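Long-range contacts in Rho guanine nucleotide exchange factor 11 (Homo sapiens, PDB 5JHH), which probably acts as a guanine nucleotide exchange factor for Rho-family GTPases, through a RhoGEF (DH) domain followed by a PH domain: residues R227-L233 / E289-K294; N238-F244 / T309-K315; F105-R110 / Q200-I204; C121-I126 / A211-E216; H37-L41 / S165-R169. One frame throughout, in Å; residues are numbered along the deposited sequence.

Contact 1. Residues R227-L233 / E289-K294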
# COMPACT_ATOMS: atom_id res chain seq x y z
N ARG A 227 -10.86 18.46 18.34
CA ARG A 227 -10.67 19.68 17.60
C ARG A 227 -11.94 20.21 17.01
O ARG A 227 -11.95 21.27 16.36
CB ARG A 227 -9.74 19.42 16.45
CG ARG A 227 -8.35 19.01 16.89
CD ARG A 227 -7.63 18.35 15.74
NE ARG A 227 -7.73 19.14 14.54
CZ ARG A 227 -7.29 18.72 13.35
NH1 ARG A 227 -6.77 17.50 13.22
NH2 ARG A 227 -7.40 19.50 12.29
N LEU A 228 -13.00 19.45 17.18
CA LEU A 228 -14.30 19.86 16.69
C LEU A 228 -14.81 20.97 17.56
O LEU A 228 -14.84 20.85 18.79
CB LEU A 228 -15.29 18.71 16.79
CG LEU A 228 -16.66 18.91 16.14
CD1 LEU A 228 -16.60 19.09 14.63
CD2 LEU A 228 -17.57 17.74 16.49
N ASP A 229 -15.25 22.02 16.89
CA ASP A 229 -16.01 23.09 17.50
C ASP A 229 -17.32 23.17 16.74
O ASP A 229 -17.35 23.64 15.61
CB ASP A 229 -15.21 24.39 17.34
CG ASP A 229 -15.98 25.64 17.77
OD1 ASP A 229 -17.23 25.61 17.86
OD2 ASP A 229 -15.32 26.66 17.99
N ALA A 230 -18.40 22.68 17.36
CA ALA A 230 -19.76 22.81 16.82
C ALA A 230 -20.53 23.86 17.62
O ALA A 230 -21.69 23.65 18.00
CB ALA A 230 -20.49 21.48 16.89
N THR A 231 -19.88 24.99 17.86
CA THR A 231 -20.39 25.99 18.79
C THR A 231 -21.44 26.87 18.12
O THR A 231 -22.56 26.98 18.60
CB THR A 231 -19.22 26.81 19.38
OG1 THR A 231 -19.38 26.86 20.79
CG2 THR A 231 -19.08 28.22 18.76
N ALA A 232 -21.13 27.41 16.94
CA ALA A 232 -22.10 28.21 16.22
C ALA A 232 -23.43 27.48 15.94
O ALA A 232 -24.35 28.05 15.38
CB ALA A 232 -21.48 28.70 14.92
N LEU A 233 -23.53 26.20 16.29
CA LEU A 233 -24.77 25.45 16.13
C LEU A 233 -25.43 25.21 17.47
O LEU A 233 -26.52 24.67 17.52
CB LEU A 233 -24.50 24.11 15.43
CG LEU A 233 -24.11 24.23 13.95
CD1 LEU A 233 -22.68 24.70 13.79
CD2 LEU A 233 -24.27 22.92 13.21
N GLU A 289 -6.10 24.91 14.16
CA GLU A 289 -6.07 23.51 14.41
C GLU A 289 -7.46 23.08 14.78
O GLU A 289 -7.67 21.98 15.27
CB GLU A 289 -5.08 23.18 15.53
CG GLU A 289 -4.34 21.85 15.32
CD GLU A 289 -3.41 21.85 14.10
OE1 GLU A 289 -2.45 22.65 14.10
OE2 GLU A 289 -3.63 21.05 13.15
N LYS A 290 -8.43 23.95 14.57
CA LYS A 290 -9.78 23.62 14.96
C LYS A 290 -10.60 23.31 13.71
O LYS A 290 -10.23 23.70 12.60
CB LYS A 290 -10.39 24.73 15.83
CG LYS A 290 -9.62 24.93 17.16
CD LYS A 290 -10.51 24.78 18.40
CE LYS A 290 -10.47 23.40 19.05
NZ LYS A 290 -11.81 22.93 19.56
N LEU A 291 -11.64 22.51 13.91
CA LEU A 291 -12.52 22.07 12.82
C LEU A 291 -13.89 22.63 13.15
O LEU A 291 -14.56 22.17 14.09
CB LEU A 291 -12.61 20.53 12.72
CG LEU A 291 -11.29 19.82 12.42
CD1 LEU A 291 -11.41 18.31 12.59
CD2 LEU A 291 -10.76 20.17 11.04
N LEU A 292 -14.28 23.62 12.37
CA LEU A 292 -15.44 24.41 12.67
C LEU A 292 -16.63 23.88 11.94
O LEU A 292 -16.67 23.89 10.70
CB LEU A 292 -15.24 25.84 12.23
CG LEU A 292 -14.19 26.65 12.97
CD1 LEU A 292 -14.39 28.10 12.56
CD2 LEU A 292 -14.29 26.46 14.49
N LEU A 293 -17.61 23.44 12.72
CA LEU A 293 -18.91 23.12 12.17
C LEU A 293 -19.77 24.38 12.28
O LEU A 293 -20.00 24.88 13.40
CB LEU A 293 -19.49 21.96 12.98
CG LEU A 293 -20.51 21.05 12.31
CD1 LEU A 293 -20.01 20.58 10.96
CD2 LEU A 293 -20.83 19.86 13.20
N LYS A 294 -20.19 24.91 11.12
CA LYS A 294 -20.72 26.28 11.02
C LYS A 294 -21.58 26.50 9.77
O LYS A 294 -21.18 26.11 8.66
CB LYS A 294 -19.54 27.26 10.93
CG LYS A 294 -19.72 28.56 11.70
CD LYS A 294 -18.56 29.51 11.44
CE LYS A 294 -18.47 29.90 9.97
NZ LYS A 294 -17.65 31.12 9.76
O HOH W 1 -18.94 26.34 15.03
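Arg227 runs its side chain from CB to NE past the backbone carbonyl of Glu289. CB and CG each come within 3.5 Å of Glu289 O, CD stays near it, and NE then donates to the same oxygen at 2.9 Å. That bond is bent, 139° at the hydrogen, and the donor stands above the carbonyl plane. A turn at chi3 (49°) swings the guanidinium across the Leu291 side chain, where Arg227 NH2 reaches Leu291 CD2 at 3.6 Å and Leu291 CD1 lies off-centre over one face of the guanidinium. Over the opposite face is the Glu289 carboxylate; its OE2 is 4.2 Å from Arg227 NH2, well out of the guanidinium plane, and any attraction is probably one of charge alone.

From here the chain passes from the long helix 189-227 into the PH domain sheet as a short parallel edge: strand 228-229 pairs with strand 290-292, which on its other side bonds to Gln285 of strand 280-287. Leu291 N donates to Arg227 O, Asp229 N to Leu291 O in a nearly straight bond (176°), and Leu293 N to Asp229 O. Leu228 and Leu291 share one face of the sheet; on the other, Asp229 and Leu292 run side by side, Asp229 CB resting 3.6 Å from Leu292 CD2. Further on, Ala230 CB meets Leu293 CD2 at 4.0 Å, while Leu293 also packs on Leu247 and Pro312. A water accepts from Ala232 N at 3.1 Å and lies near Asp229 O.

Contact 2. Residues N238-F244 / T309-K315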
# COMPACT_ATOMS: atom_id res chain seq x y z
N ASN A 238 -31.14 28.60 10.50
CA ASN A 238 -32.08 27.68 9.89
C ASN A 238 -32.28 26.45 10.80
O ASN A 238 -31.34 26.00 11.46
CB ASN A 238 -31.66 27.34 8.44
CG ASN A 238 -30.60 26.26 8.36
OD1 ASN A 238 -29.42 26.54 8.18
ND2 ASN A 238 -31.02 25.00 8.45
N PRO A 239 -33.53 25.95 10.88
CA PRO A 239 -33.82 24.85 11.80
C PRO A 239 -32.85 23.68 11.67
O PRO A 239 -32.35 23.18 12.67
CB PRO A 239 -35.24 24.41 11.40
CG PRO A 239 -35.86 25.64 10.80
CD PRO A 239 -34.72 26.32 10.08
N LEU A 240 -32.56 23.29 10.42
CA LEU A 240 -31.92 22.01 10.10
C LEU A 240 -30.43 21.85 10.45
O LEU A 240 -29.82 20.83 10.10
CB LEU A 240 -32.14 21.68 8.61
CG LEU A 240 -33.15 20.56 8.33
CD1 LEU A 240 -34.32 20.58 9.31
CD2 LEU A 240 -33.65 20.62 6.88
N ALA A 241 -29.87 22.81 11.16
CA ALA A 241 -28.48 22.71 11.61
C ALA A 241 -28.39 22.38 13.11
O ALA A 241 -27.43 21.78 13.56
CB ALA A 241 -27.73 24.00 11.31
N ALA A 242 -29.41 22.75 13.88
CA ALA A 242 -29.28 22.78 15.33
C ALA A 242 -29.15 21.39 15.97
O ALA A 242 -28.53 21.26 17.03
CB ALA A 242 -30.46 23.53 15.94
N GLU A 243 -29.71 20.37 15.34
CA GLU A 243 -29.67 19.02 15.90
C GLU A 243 -28.25 18.43 15.91
O GLU A 243 -27.99 17.44 16.61
CB GLU A 243 -30.64 18.09 15.15
CG GLU A 243 -30.07 17.48 13.89
CD GLU A 243 -31.12 16.80 13.04
OE1 GLU A 243 -31.80 17.51 12.26
OE2 GLU A 243 -31.24 15.56 13.13
N PHE A 244 -27.33 19.04 15.16
CA PHE A 244 -25.92 18.61 15.16
C PHE A 244 -25.01 19.50 16.00
O PHE A 244 -23.84 19.64 15.68
CB PHE A 244 -25.37 18.54 13.73
CG PHE A 244 -26.14 17.61 12.82
CD1 PHE A 244 -26.19 16.25 13.10
CD2 PHE A 244 -26.79 18.10 11.68
CE1 PHE A 244 -26.90 15.39 12.27
CE2 PHE A 244 -27.50 17.25 10.85
CZ PHE A 244 -27.56 15.90 11.15
N THR A 309 -29.47 30.58 5.07
CA THR A 309 -28.13 30.00 5.24
C THR A 309 -28.07 28.51 4.90
O THR A 309 -29.08 27.79 4.90
CB THR A 309 -27.60 30.14 6.69
OG1 THR A 309 -28.57 29.67 7.64
CG2 THR A 309 -27.23 31.58 7.01
N PHE A 310 -26.84 28.03 4.65
CA PHE A 310 -26.58 26.62 4.33
C PHE A 310 -26.20 25.77 5.57
O PHE A 310 -25.38 26.19 6.38
CB PHE A 310 -25.43 26.55 3.34
CG PHE A 310 -25.86 26.45 1.90
CD1 PHE A 310 -26.64 25.40 1.47
CD2 PHE A 310 -25.43 27.39 0.97
CE1 PHE A 310 -27.00 25.28 0.14
CE2 PHE A 310 -25.78 27.27 -0.37
CZ PHE A 310 -26.56 26.22 -0.78
N SER A 311 -26.79 24.57 5.69
CA SER A 311 -26.39 23.62 6.75
C SER A 311 -25.03 22.96 6.42
O SER A 311 -24.74 22.69 5.24
CB SER A 311 -27.43 22.51 6.96
OG SER A 311 -26.99 21.53 7.91
N PRO A 312 -24.22 22.68 7.45
CA PRO A 312 -22.89 22.08 7.29
C PRO A 312 -22.91 20.55 7.36
O PRO A 312 -21.91 19.91 7.06
CB PRO A 312 -22.10 22.67 8.46
CG PRO A 312 -23.12 22.99 9.51
CD PRO A 312 -24.50 22.96 8.88
N VAL A 313 -24.06 20.00 7.73
CA VAL A 313 -24.25 18.57 7.80
C VAL A 313 -25.37 18.18 6.85
O VAL A 313 -26.41 18.82 6.82
CB VAL A 313 -24.65 18.14 9.20
CG1 VAL A 313 -24.88 16.64 9.26
CG2 VAL A 313 -23.58 18.55 10.18
N LEU A 314 -25.16 17.11 6.10
CA LEU A 314 -26.18 16.57 5.19
C LEU A 314 -26.44 15.14 5.56
O LEU A 314 -25.52 14.41 5.87
CB LEU A 314 -25.68 16.68 3.74
CG LEU A 314 -25.42 18.13 3.33
CD1 LEU A 314 -24.88 18.28 1.92
CD2 LEU A 314 -26.71 18.93 3.47
N LYS A 315 -27.71 14.74 5.54
CA LYS A 315 -28.10 13.36 5.73
C LYS A 315 -28.14 12.66 4.39
O LYS A 315 -28.83 13.07 3.46
CB LYS A 315 -29.45 13.28 6.42
CG LYS A 315 -29.49 13.97 7.78
CD LYS A 315 -30.53 13.28 8.66
CE LYS A 315 -30.86 14.07 9.92
NZ LYS A 315 -32.06 14.92 9.74
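Ser311 OG, which faces the backbone of Leu240 and Ala241 across the contact, donates to Val313 O at 3.0 Å, in the carbonyl plane and on a lone pair. Its CB-OG bond points opposite the backbone N (chi1 175°), which folds the hydroxyl along its own chain instead of across to Leu240 O, 3.6 Å away. Beside it Ala241 CB touches Pro312 CD at 4.2 Å.

The apolar centre is Phe244. Val313 approaches one face of its ring with CG1, a CH-pi contact 22° off the normal and offset toward the rim; parts of this approach are modelled too close, leaving the exact spacing doubtful. Glu243 CG covers the opposite face, so that the ring is sandwiched. An alanine in place of Phe244 would probably leave the Val313 methyl groups without their apolar cover and open a gap against Leu280. Lys315 passes the ring obliquely, its CE 4.0 Å from Phe244 CZ, and ends at the Glu243 carboxylate in a salt bridge, NZ to Glu243 OE2 at 3.5 Å.

At the other end Asn238 OD1 lies 3.3 Å from Thr309 OG1, a weak and unsettled bond, since the threonine hydroxyl has Ser237 as its stronger partner. Phe310 turns the other way, toward Trp262 and Tyr345. Strand 313-315 pairs antiparallel with strand 280-287, and the contact thus fastens the turns at 239-244, which lead toward strand 254-263, over the curled beta-sheet of the PH fold.

Contact 3. Residues F105-R110 / Q200-I204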
# COMPACT_ATOMS: atom_id res chain seq x y z
N PHE A 105 -3.77 -21.52 5.59
CA PHE A 105 -4.58 -20.45 5.06
C PHE A 105 -6.03 -20.74 4.98
O PHE A 105 -6.78 -19.91 4.48
CB PHE A 105 -4.10 -20.10 3.64
CG PHE A 105 -2.70 -19.64 3.58
CD1 PHE A 105 -2.28 -18.55 4.34
CD2 PHE A 105 -1.79 -20.22 2.70
CE1 PHE A 105 -0.95 -18.13 4.30
CE2 PHE A 105 -0.49 -19.77 2.62
CZ PHE A 105 -0.07 -18.72 3.45
N ASP A 106 -6.44 -21.92 5.43
CA ASP A 106 -7.85 -22.31 5.37
C ASP A 106 -8.40 -22.68 6.76
O ASP A 106 -7.65 -23.03 7.66
CB ASP A 106 -7.98 -23.52 4.44
CG ASP A 106 -9.42 -23.81 4.01
OD1 ASP A 106 -10.22 -22.87 3.76
OD2 ASP A 106 -9.76 -25.00 3.89
N GLY A 107 -9.73 -22.60 6.87
CA GLY A 107 -10.49 -22.97 8.04
C GLY A 107 -9.94 -22.31 9.29
O GLY A 107 -9.65 -21.13 9.27
N PRO A 108 -9.79 -23.10 10.36
CA PRO A 108 -9.34 -22.58 11.62
C PRO A 108 -8.00 -21.85 11.48
O PRO A 108 -7.78 -20.86 12.18
CB PRO A 108 -9.18 -23.84 12.48
CG PRO A 108 -10.27 -24.75 11.97
CD PRO A 108 -10.17 -24.53 10.46
N ALA A 109 -7.15 -22.32 10.58
CA ALA A 109 -5.81 -21.86 10.47
C ALA A 109 -5.81 -20.47 9.88
O ALA A 109 -5.00 -19.65 10.24
CB ALA A 109 -4.97 -22.78 9.61
N ARG A 110 -6.78 -20.23 9.02
CA ARG A 110 -7.01 -18.91 8.47
C ARG A 110 -7.51 -17.95 9.55
O ARG A 110 -7.04 -16.82 9.64
CB ARG A 110 -8.01 -18.93 7.33
CG ARG A 110 -8.74 -17.60 7.21
CD ARG A 110 -9.49 -17.35 5.92
NE ARG A 110 -10.12 -16.06 6.04
CZ ARG A 110 -11.32 -15.74 5.56
NH1 ARG A 110 -11.99 -16.57 4.79
NH2 ARG A 110 -11.83 -14.56 5.83
N GLN A 200 -8.30 -17.75 -0.18
CA GLN A 200 -8.46 -17.51 1.25
C GLN A 200 -7.40 -16.51 1.70
O GLN A 200 -7.72 -15.61 2.44
CB GLN A 200 -8.39 -18.82 2.04
CG GLN A 200 -9.64 -19.69 1.99
CD GLN A 200 -10.69 -19.29 2.98
OE1 GLN A 200 -11.22 -18.21 2.91
NE2 GLN A 200 -11.02 -20.17 3.90
N CYS A 201 -6.19 -16.60 1.16
CA CYS A 201 -5.17 -15.55 1.36
C CYS A 201 -5.66 -14.16 0.98
O CYS A 201 -5.39 -13.20 1.68
CB CYS A 201 -3.93 -15.82 0.57
SG CYS A 201 -3.02 -17.21 1.16
N ARG A 202 -6.34 -14.03 -0.14
CA ARG A 202 -6.92 -12.73 -0.47
C ARG A 202 -7.85 -12.20 0.59
O ARG A 202 -7.85 -11.01 0.93
CB ARG A 202 -7.64 -12.78 -1.80
CG ARG A 202 -6.63 -12.80 -2.94
CD ARG A 202 -7.31 -12.70 -4.30
NE ARG A 202 -6.34 -12.87 -5.36
CZ ARG A 202 -6.46 -13.71 -6.38
NH1 ARG A 202 -7.55 -14.47 -6.53
NH2 ARG A 202 -5.49 -13.78 -7.29
N GLU A 203 -8.66 -13.11 1.08
CA GLU A 203 -9.66 -12.83 2.12
C GLU A 203 -8.98 -12.43 3.44
O GLU A 203 -9.39 -11.53 4.15
CB GLU A 203 -10.47 -14.11 2.29
CG GLU A 203 -11.96 -13.91 2.36
CD GLU A 203 -12.56 -13.07 1.27
OE1 GLU A 203 -12.46 -13.47 0.10
OE2 GLU A 203 -13.16 -12.01 1.62
N ILE A 204 -7.85 -13.06 3.70
CA ILE A 204 -7.08 -12.71 4.87
C ILE A 204 -6.54 -11.31 4.69
O ILE A 204 -6.53 -10.53 5.62
CB ILE A 204 -5.92 -13.71 5.03
CG1 ILE A 204 -6.45 -15.03 5.58
CG2 ILE A 204 -4.83 -13.15 5.88
CD1 ILE A 204 -5.42 -16.13 5.48
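Phe105 and Cys201 form the tight, inner part of this contact in the helical bundle of the RhoGEF (DH) domain, where the break between helices 98-105 and 107-121 rests on the long helix 189-227. Cys201 SG sits almost centrally over one face of the Phe105 ring, 3.5 Å from its centroid and 13° off the normal, a sulfur-aromatic contact. Ile204 CD1 crosses toward Phe105 CD1 at 4.1 Å, and the rings of Trp80 and Tyr173 also meet that of Phe105.

The outer side is polar and partly open to solvent. Here the Gln200 amide bridges two residues: NE2 donates to Asp106 OD1 at 2.8 Å in a fairly straight bond (162°), met nearly along the C-O axis, while OE1 accepts from Arg110 NH1. Both amide ends are used, which fixes its rotation. A bend at chi2 (-84°) turns Gln200 back toward Asp106, whereas Arg110 runs extended from CG to NE, its CG 3.8 Å from Ile204 CG1. Gln114 takes the arginine NE. Glu203 lays CB over the centre of one guanidinium face, and the guanidinium and the Gln200 amide stand nearly perpendicular, with Arg110 NH1 to Gln200 OE1 at 2.6 Å.

Contact 4. Residues C121-I126 / A211-E216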
# COMPACT_ATOMS: atom_id res chain seq x y z
N CYS A 121 -0.74 -5.68 13.27
CA CYS A 121 -0.55 -4.59 12.33
C CYS A 121 -1.48 -3.42 12.51
O CYS A 121 -1.18 -2.34 12.03
CB CYS A 121 -0.82 -5.07 10.88
SG CYS A 121 0.31 -6.37 10.35
N SER A 122 -2.68 -3.66 13.00
CA SER A 122 -3.71 -2.63 12.89
C SER A 122 -3.32 -1.27 13.41
O SER A 122 -3.72 -0.23 12.86
CB SER A 122 -5.02 -3.08 13.60
OG SER A 122 -4.73 -3.45 14.92
N TYR A 123 -2.58 -1.26 14.51
CA TYR A 123 -2.28 -0.03 15.24
C TYR A 123 -0.87 0.48 14.90
O TYR A 123 -0.39 1.46 15.46
CB TYR A 123 -2.38 -0.31 16.76
CG TYR A 123 -2.31 0.94 17.66
CD1 TYR A 123 -3.42 1.78 17.83
CD2 TYR A 123 -1.16 1.25 18.34
CE1 TYR A 123 -3.38 2.89 18.66
CE2 TYR A 123 -1.10 2.35 19.20
CZ TYR A 123 -2.21 3.16 19.37
OH TYR A 123 -2.09 4.26 20.18
N GLN A 124 -0.23 -0.14 13.94
CA GLN A 124 1.21 0.01 13.79
C GLN A 124 1.59 1.41 13.35
O GLN A 124 2.59 1.91 13.76
CB GLN A 124 1.71 -1.03 12.81
CG GLN A 124 3.21 -1.27 12.85
CD GLN A 124 3.64 -2.37 11.91
OE1 GLN A 124 3.84 -2.13 10.73
NE2 GLN A 124 3.81 -3.60 12.44
N SER A 125 0.80 2.06 12.53
CA SER A 125 1.20 3.38 12.03
C SER A 125 1.25 4.40 13.15
O SER A 125 2.14 5.27 13.22
CB SER A 125 0.22 3.83 10.95
OG SER A 125 -1.11 3.91 11.46
N ILE A 126 0.34 4.23 14.08
CA ILE A 126 0.23 5.09 15.24
C ILE A 126 1.37 4.83 16.23
O ILE A 126 2.04 5.75 16.67
CB ILE A 126 -1.13 4.91 15.89
CG1 ILE A 126 -2.21 5.34 14.90
CG2 ILE A 126 -1.24 5.78 17.12
CD1 ILE A 126 -3.51 4.61 15.04
N ALA A 211 -8.95 -4.24 9.31
CA ALA A 211 -8.58 -3.91 10.68
C ALA A 211 -7.76 -2.64 10.76
O ALA A 211 -7.92 -1.84 11.69
CB ALA A 211 -7.81 -5.04 11.33
N VAL A 212 -6.83 -2.48 9.82
CA VAL A 212 -6.01 -1.29 9.82
C VAL A 212 -6.93 -0.10 9.58
O VAL A 212 -6.86 0.92 10.27
CB VAL A 212 -4.98 -1.37 8.69
CG1 VAL A 212 -4.30 -0.05 8.43
CG2 VAL A 212 -3.96 -2.44 9.01
N LYS A 213 -7.82 -0.25 8.63
CA LYS A 213 -8.73 0.84 8.31
C LYS A 213 -9.52 1.32 9.52
O LYS A 213 -9.51 2.50 9.81
CB LYS A 213 -9.64 0.42 7.23
CG LYS A 213 -10.76 1.38 6.96
CD LYS A 213 -11.63 0.73 5.90
CE LYS A 213 -12.50 1.76 5.25
NZ LYS A 213 -13.22 1.09 4.14
N GLN A 214 -10.14 0.39 10.25
CA GLN A 214 -11.02 0.77 11.33
C GLN A 214 -10.21 1.26 12.51
O GLN A 214 -10.59 2.24 13.15
CB GLN A 214 -11.94 -0.39 11.75
CG GLN A 214 -13.06 -0.75 10.74
CD GLN A 214 -13.78 0.45 10.06
OE1 GLN A 214 -14.06 1.50 10.68
NE2 GLN A 214 -14.08 0.30 8.78
N THR A 215 -9.07 0.64 12.77
CA THR A 215 -8.26 1.10 13.89
C THR A 215 -7.71 2.48 13.65
O THR A 215 -7.77 3.32 14.55
CB THR A 215 -7.06 0.17 14.15
OG1 THR A 215 -7.52 -1.13 14.53
CG2 THR A 215 -6.20 0.71 15.20
N GLU A 216 -7.14 2.73 12.47
CA GLU A 216 -6.67 4.08 12.18
C GLU A 216 -7.83 5.11 12.12
O GLU A 216 -7.72 6.24 12.64
CB GLU A 216 -5.91 4.14 10.86
CG GLU A 216 -4.62 3.33 10.87
CD GLU A 216 -3.83 3.36 9.56
OE1 GLU A 216 -4.41 3.59 8.46
OE2 GLU A 216 -2.58 3.18 9.65
O HOH W 2 -1.73 1.03 11.42
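Ser122 and Thr215 meet where the type I turn from Cys121 to Gln124, joining helices 107-121 and 124-137 of the DH bundle, rests on the long helix 189-227. Thr215 holds OG1 opposite its carbonyl carbon (chi1 -64°), which leaves CG2 anti to the backbone N. Thr215 OG1 bonds back to Ala211 O at 3.0 Å, which also accepts from Thr215 N on the opposite face of its plane; the same OG1 presses against Ser122 CB at 3.3 Å. Thr215 CG2 lies 3.5 Å from Ser122 O and meets the Tyr123 ring at its edge. Exchanging Thr215 for an alanine would probably open a gap beneath Ser122 and at the Tyr123 edge, and leave Ala211 O with one donor fewer.

Ser122 tucks OG between its backbone N and carbonyl carbon (chi1 54°), where it bonds to Ala118 O of helix 107-121. Glu216 is extended beyond CG and carries its carboxylate to the start of helix 124-137; outside this contact, its OE1 pairs with a basic side chain of another protein chain. Ser125 OG donates to Glu216 OE2, modelled very short and of doubtful length. A water accepts from Ser125 N at 2.9 Å, with Ser122 O and Glu216 OE2, the latter at 2.9 Å, among the acceptors in its reach.

Contact 5. Residues H37-L41 / S165-R169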
# COMPACT_ATOMS: atom_id res chain seq x y z
N HIS A 37 11.57 -14.84 6.39
CA HIS A 37 10.65 -13.96 7.06
C HIS A 37 10.66 -14.22 8.56
O HIS A 37 10.76 -13.32 9.38
CB HIS A 37 9.25 -14.11 6.48
CG HIS A 37 8.26 -13.29 7.19
ND1 HIS A 37 7.35 -13.83 8.07
CD2 HIS A 37 8.11 -11.95 7.27
CE1 HIS A 37 6.66 -12.86 8.63
NE2 HIS A 37 7.12 -11.71 8.17
N LEU A 38 10.64 -15.47 8.89
CA LEU A 38 10.84 -15.89 10.26
C LEU A 38 12.08 -15.29 10.85
O LEU A 38 12.09 -14.86 11.99
CB LEU A 38 10.87 -17.40 10.30
CG LEU A 38 10.93 -18.08 11.66
CD1 LEU A 38 9.88 -17.53 12.62
CD2 LEU A 38 10.70 -19.58 11.47
N ARG A 39 13.14 -15.22 10.06
CA ARG A 39 14.37 -14.62 10.55
C ARG A 39 14.12 -13.18 10.95
O ARG A 39 14.51 -12.75 12.04
CB ARG A 39 15.47 -14.69 9.49
CG ARG A 39 16.88 -14.47 10.03
CD ARG A 39 17.78 -13.78 9.00
NE ARG A 39 18.75 -12.91 9.64
CZ ARG A 39 18.73 -11.59 9.60
NH1 ARG A 39 19.66 -10.91 10.21
NH2 ARG A 39 17.80 -10.93 8.92
N THR A 40 13.42 -12.45 10.09
CA THR A 40 13.15 -11.06 10.36
C THR A 40 12.32 -10.88 11.62
O THR A 40 12.55 -9.97 12.39
CB THR A 40 12.42 -10.43 9.19
OG1 THR A 40 13.24 -10.54 8.04
CG2 THR A 40 12.15 -8.97 9.41
N LEU A 41 11.35 -11.75 11.84
CA LEU A 41 10.60 -11.62 13.06
C LEU A 41 11.47 -11.86 14.29
O LEU A 41 11.22 -11.24 15.35
CB LEU A 41 9.41 -12.56 13.10
CG LEU A 41 8.40 -12.41 11.98
CD1 LEU A 41 7.31 -13.47 12.14
CD2 LEU A 41 7.78 -11.03 11.94
N SER A 165 7.24 -5.97 8.01
CA SER A 165 7.49 -7.16 7.21
C SER A 165 6.32 -8.12 7.27
O SER A 165 6.11 -8.85 6.33
CB SER A 165 8.76 -7.86 7.69
OG SER A 165 8.49 -8.24 9.03
N GLU A 166 5.56 -8.16 8.35
CA GLU A 166 4.47 -9.09 8.36
C GLU A 166 3.39 -8.72 7.32
O GLU A 166 2.94 -9.57 6.55
CB GLU A 166 3.82 -9.14 9.72
CG GLU A 166 2.71 -10.20 9.78
CD GLU A 166 3.24 -11.61 9.82
OE1 GLU A 166 4.43 -11.75 10.13
OE2 GLU A 166 2.47 -12.58 9.56
N MET A 167 2.94 -7.48 7.33
CA MET A 167 1.99 -7.06 6.33
C MET A 167 2.54 -7.37 4.98
O MET A 167 1.85 -7.96 4.14
CB MET A 167 1.66 -5.58 6.43
CG MET A 167 0.68 -5.09 5.38
SD MET A 167 1.37 -4.69 3.77
CE MET A 167 2.36 -3.25 4.16
N GLN A 168 3.79 -7.02 4.74
CA GLN A 168 4.38 -7.27 3.40
C GLN A 168 4.44 -8.76 3.05
O GLN A 168 4.19 -9.14 1.93
CB GLN A 168 5.78 -6.69 3.27
CG GLN A 168 5.85 -5.17 3.44
CD GLN A 168 7.29 -4.66 3.29
OE1 GLN A 168 7.55 -3.69 2.56
NE2 GLN A 168 8.22 -5.33 3.97
N ARG A 169 4.73 -9.60 4.03
CA ARG A 169 4.75 -11.01 3.80
C ARG A 169 3.36 -11.55 3.37
O ARG A 169 3.23 -12.29 2.42
CB ARG A 169 5.26 -11.72 5.05
CG ARG A 169 5.40 -13.20 4.86
CD ARG A 169 6.18 -13.51 3.60
NE ARG A 169 6.42 -14.94 3.51
CZ ARG A 169 7.03 -15.54 2.50
NH1 ARG A 169 7.50 -14.85 1.50
NH2 ARG A 169 7.17 -16.85 2.52
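His37 and Arg169 lie at the centre of a buried helix-to-helix packing in the DH bundle, where segment 37-41 of helix 18-54 runs nearly antiparallel to segment 165-169 of helix 165-182. The two short segments cross at -161°, with their axes 10.7 Å apart at closest approach, and side chains fill the space between.

The His37 ring is the main filler. With CG trans to the backbone N (chi1 177°) it reaches straight over to helix 165-182, and the aliphatic part of Arg169 lies across its face: Arg169 CG is 3.7 Å from the ring centroid and 9° off the normal, a CH-pi contact. A bend at chi2 leads the arginine onward past the ring, its guanidinium only slightly inclined to the imidazole plane, to a salt bridge with Glu34. At the ring edge, in plane, comes Glu166 OE1. The imidazole is probably modelled turned over, and the bond it makes there is not settled. The other carboxylate oxygen, Glu166 OE2, accepts from His77, whose ring meets that of His37 edge-to-face.

Smaller groups close the sides. Both Leu41 methyls, CD1 and CD2, stand 3.9 Å from Glu166 OE1, and Thr40 CG2 lies 3.8 Å from Ser165 OG, a hydroxyl spent on Leu162 O.

Elsewhere on helix 165-182, Met167, turned away from helix 18-54, and Gln168 touch another protein chain. Helix 70-89 also packs here, with Ile74 and His77 on Leu41 and Leu73 on Glu166.

In the fold
Contacts 1 and 2 both reach the PH domain sheet, with centres 13 Å apart; they touch through Leu233 and Leu293, which pack on Pro312. Contacts 3, 4 and 5 tie the helices of the DH bundle together, their centres 17 to 20 Å from one another. Contacts 4 and 5 meet at Cys121 SG and Met167 N, 4.2 Å apart. Helix 189-227 serves contacts 3 and 4 and then leads directly into contact 1, whose centre is 26 Å from that of contact 4; it connects the two domains. Another protein chain touches residues of contacts 3, 4 and 5 but none of contacts 1 and 2, consistent with a GTPase bound on the DH domain.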